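Local coordinates for protein beta-galactosidase (Streptococcus pneumoniae, PDB 4CUA) that hydrolyses terminal beta-galactosides as part of a multimodular enzyme, this fragment being a carbohydrate-binding module that probably recognises sugars, at residues A[119-122]-A[126-129]. Numbering follows the deposited sequence. Where two conformers were deposited one is given.
Sequences DHVF and ANWK. With EDO (1,2-ethanediol), chain H.
In the loop that leads from strand 94-100 into the short edge strand 128-130 of a carbohydrate-binding module, Val121 and Phe122 turn two successive backbone carbonyls to the side chains of Asn127 and Trp128. Asn127 ND2 donates to Val121 O over 2.9 Å in an almost straight bond, with the acceptor in the plane of the amide but the donor tilted from the carbonyl plane. Next along, Trp128 NE1 reaches Phe122 O at 2.9 Å, a more bent bond (151°) whose acceptor sits at the indole edge, a little out of the ring plane. That carbonyl also receives a weak hydrogen bond from Arg159, which makes a cation-pi contact with the Trp128 indole. Beside the Trp128-Phe122 bond the two aromatic side chains meet obliquely, the closest pair being Phe122 CD1 and Trp128 CZ2 at 3.5 Å, with ring planes inclined at 52°. Both rings touch Ala157 of strand 157-163, and Phe122 also stacks on Phe21. The family is that of galactose-binding-like beta-sandwich domains; here side-chain-to-backbone bonds tie the 3-10 turn at Val121-Phe122 to Asn127, just ahead of strand 128-130, and to Trp128, its first residue; the strand pairs antiparallel with strand 94-100. His120, just ahead of the 3-10 turn, holds it from the N-terminal side. Its imidazole turns back along the chain, CG trans to the main-chain nitrogen (chi1 -164°), and ND1 accepts from Phe122 N at 2.9 Å, while CE1 rests over the centre of the Phe122 ring; NE2 bonds to Thr107 O, so both ring nitrogens are engaged and the ring's rotation is fixed. An ethanediol, probably from the crystallisation liquor, sets C2 over one imidazole face, offset toward its rim, and takes a hydrogen bond through O2 from Val121 N at 2.8 Å.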
ATOM      1  N   ASP A 119       8.097  -2.008  16.930  0.54 14.21           N
ATOM      2  CA  ASP A 119       9.237  -2.785  16.468  0.54 14.99           C
ATOM      3  C   ASP A 119       8.757  -3.808  15.485  0.54 14.96           C
ATOM      4  O   ASP A 119       7.985  -4.694  15.816  0.54 15.59           O
ATOM      5  CB  ASP A 119       9.917  -3.512  17.620  0.54 16.42           C
ATOM      6  CG  ASP A 119      10.623  -2.580  18.555  0.54 18.05           C
ATOM      7  OD1 ASP A 119      10.786  -1.357  18.296  0.54 19.12           O
ATOM      8  OD2 ASP A 119      11.060  -3.120  19.569  0.54 20.28           O
ATOM      9  N   HIS A 120       9.203  -3.651  14.253  1.00 13.74           N
ATOM     10  CA  HIS A 120       8.764  -4.557  13.199  1.00 13.16           C
ATOM     11  C   HIS A 120       9.795  -4.580  12.095  1.00 12.33           C
ATOM     12  O   HIS A 120      10.306  -3.555  11.700  1.00 13.05           O
ATOM     13  CB  HIS A 120       7.398  -4.080  12.681  1.00 12.52           C
ATOM     14  CG  HIS A 120       6.692  -5.117  11.882  1.00 12.57           C
ATOM     15  ND1 HIS A 120       6.979  -5.331  10.564  1.00 12.96           N
ATOM     16  CD2 HIS A 120       5.763  -6.038  12.216  1.00 12.79           C
ATOM     17  CE1 HIS A 120       6.227  -6.310  10.099  1.00 13.16           C
ATOM     18  NE2 HIS A 120       5.506  -6.779  11.093  1.00 13.49           N
ATOM     19  N   VAL A 121       9.944  -5.779  11.503  1.00 13.69           N
ATOM     20  CA  VAL A 121      10.870  -5.982  10.373  1.00 13.24           C
ATOM     21  C   VAL A 121      10.629  -5.033   9.230  1.00 12.62           C
ATOM     22  O   VAL A 121      11.530  -4.646   8.480  1.00 12.94           O
ATOM     23  CB  VAL A 121      10.877  -7.420   9.872  1.00 14.93           C
ATOM     24  CG1 VAL A 121      11.482  -8.325  10.940  1.00 15.74           C
ATOM     25  CG2 VAL A 121       9.504  -7.921   9.425  1.00 14.59           C
ATOM     26  N   PHE A 122       9.389  -4.610   9.057  1.00 11.86           N
ATOM     27  CA  PHE A 122       9.116  -3.709   7.966  1.00 11.62           C
ATOM     28  C   PHE A 122       9.812  -2.356   8.078  1.00 12.17           C
ATOM     29  O   PHE A 122       9.984  -1.691   7.090  1.00 11.97           O
ATOM     30  CB  PHE A 122       7.609  -3.434   7.786  1.00 12.18           C
ATOM     31  CG  PHE A 122       6.804  -4.597   7.321  1.00 11.96           C
ATOM     32  CD1 PHE A 122       7.357  -5.729   6.714  1.00 13.46           C
ATOM     33  CD2 PHE A 122       5.420  -4.547   7.467  1.00 12.92           C
ATOM     34  CE1 PHE A 122       6.566  -6.797   6.293  1.00 14.33           C
ATOM     35  CE2 PHE A 122       4.625  -5.596   7.017  1.00 12.83           C
ATOM     36  CZ  PHE A 122       5.191  -6.699   6.427  1.00 13.61           C
ATOM     37  N   ALA A 126      16.955  -2.662   5.289  1.00 17.89           N
ATOM     38  CA  ALA A 126      17.644  -3.863   4.776  1.00 17.28           C
ATOM     39  C   ALA A 126      16.702  -4.991   4.369  1.00 17.27           C
ATOM     40  O   ALA A 126      17.086  -5.961   3.700  1.00 18.25           O
ATOM     41  CB  ALA A 126      18.691  -4.379   5.753  1.00 19.28           C
ATOM     42  N   ASN A 127      15.440  -4.902   4.798  1.00 13.95           N
ATOM     43  CA  ASN A 127      14.498  -5.950   4.507  1.00 15.12           C
ATOM     44  C   ASN A 127      13.678  -5.718   3.228  1.00 13.70           C
ATOM     45  O   ASN A 127      12.806  -6.558   2.955  1.00 13.08           O
ATOM     46  CB  ASN A 127      13.568  -6.123   5.725  1.00 14.59           C
ATOM     47  CG  ASN A 127      14.263  -6.763   6.893  1.00 16.45           C
ATOM     48  OD1 ASN A 127      15.194  -7.550   6.700  1.00 16.68           O
ATOM     49  ND2 ASN A 127      13.809  -6.483   8.120  1.00 15.22           N
ATOM     50  N   TRP A 128      13.970  -4.643   2.525  1.00 13.50           N
ATOM     51  CA  TRP A 128      13.308  -4.265   1.305  1.00 13.53           C
ATOM     52  C   TRP A 128      14.279  -4.090   0.139  1.00 16.86           C
ATOM     53  O   TRP A 128      15.399  -3.593   0.322  1.00 15.27           O
ATOM     54  CB  TRP A 128      12.593  -2.955   1.483  1.00 13.98           C
ATOM     55  CG  TRP A 128      11.519  -3.050   2.538  1.00 14.05           C
ATOM     56  CD1 TRP A 128      11.620  -2.684   3.825  1.00 13.13           C
ATOM     57  CD2 TRP A 128      10.179  -3.537   2.361  1.00 13.42           C
ATOM     58  NE1 TRP A 128      10.460  -2.969   4.521  1.00 13.86           N
ATOM     59  CE2 TRP A 128       9.546  -3.448   3.607  1.00 12.09           C
ATOM     60  CE3 TRP A 128       9.480  -4.024   1.285  1.00 11.97           C
ATOM     61  CZ2 TRP A 128       8.225  -3.883   3.825  1.00 11.90           C
ATOM     62  CZ3 TRP A 128       8.134  -4.436   1.479  1.00 10.81           C
ATOM     63  CH2 TRP A 128       7.541  -4.333   2.745  1.00 10.31           C
ATOM     64  N   LYS A 129      13.827  -4.488  -1.055  1.00 15.67           N
ATOM     65  CA  LYS A 129      14.513  -4.083  -2.259  1.00 17.18           C
ATOM     66  C   LYS A 129      13.542  -3.476  -3.240  1.00 15.52           C
ATOM     67  O   LYS A 129      12.313  -3.840  -3.194  1.00 14.26           O
ATOM     68  CB  LYS A 129      15.162  -5.284  -2.960  1.00 17.93           C
ATOM     69  CG  LYS A 129      16.336  -5.888  -2.178  1.00 20.21           C
ATOM     70  CD  LYS A 129      17.108  -6.836  -3.080  1.00 26.12           C
ATOM     71  CE  LYS A 129      18.234  -7.455  -2.276  1.00 32.09           C
ATOM     72  NZ  LYS A 129      18.911  -8.493  -3.090  1.00 38.02           N
TER
HETATM   73  C1  EDO H2649       8.563 -10.198  12.574  1.00 30.19           C
HETATM   74  O1  EDO H2649       9.539 -10.420  13.605  1.00 37.16           O
HETATM   75  C2  EDO H2649       7.866  -8.856  12.901  1.00 22.15           C
HETATM   76  O2  EDO H2649       8.846  -7.858  13.099  1.00 26.63           O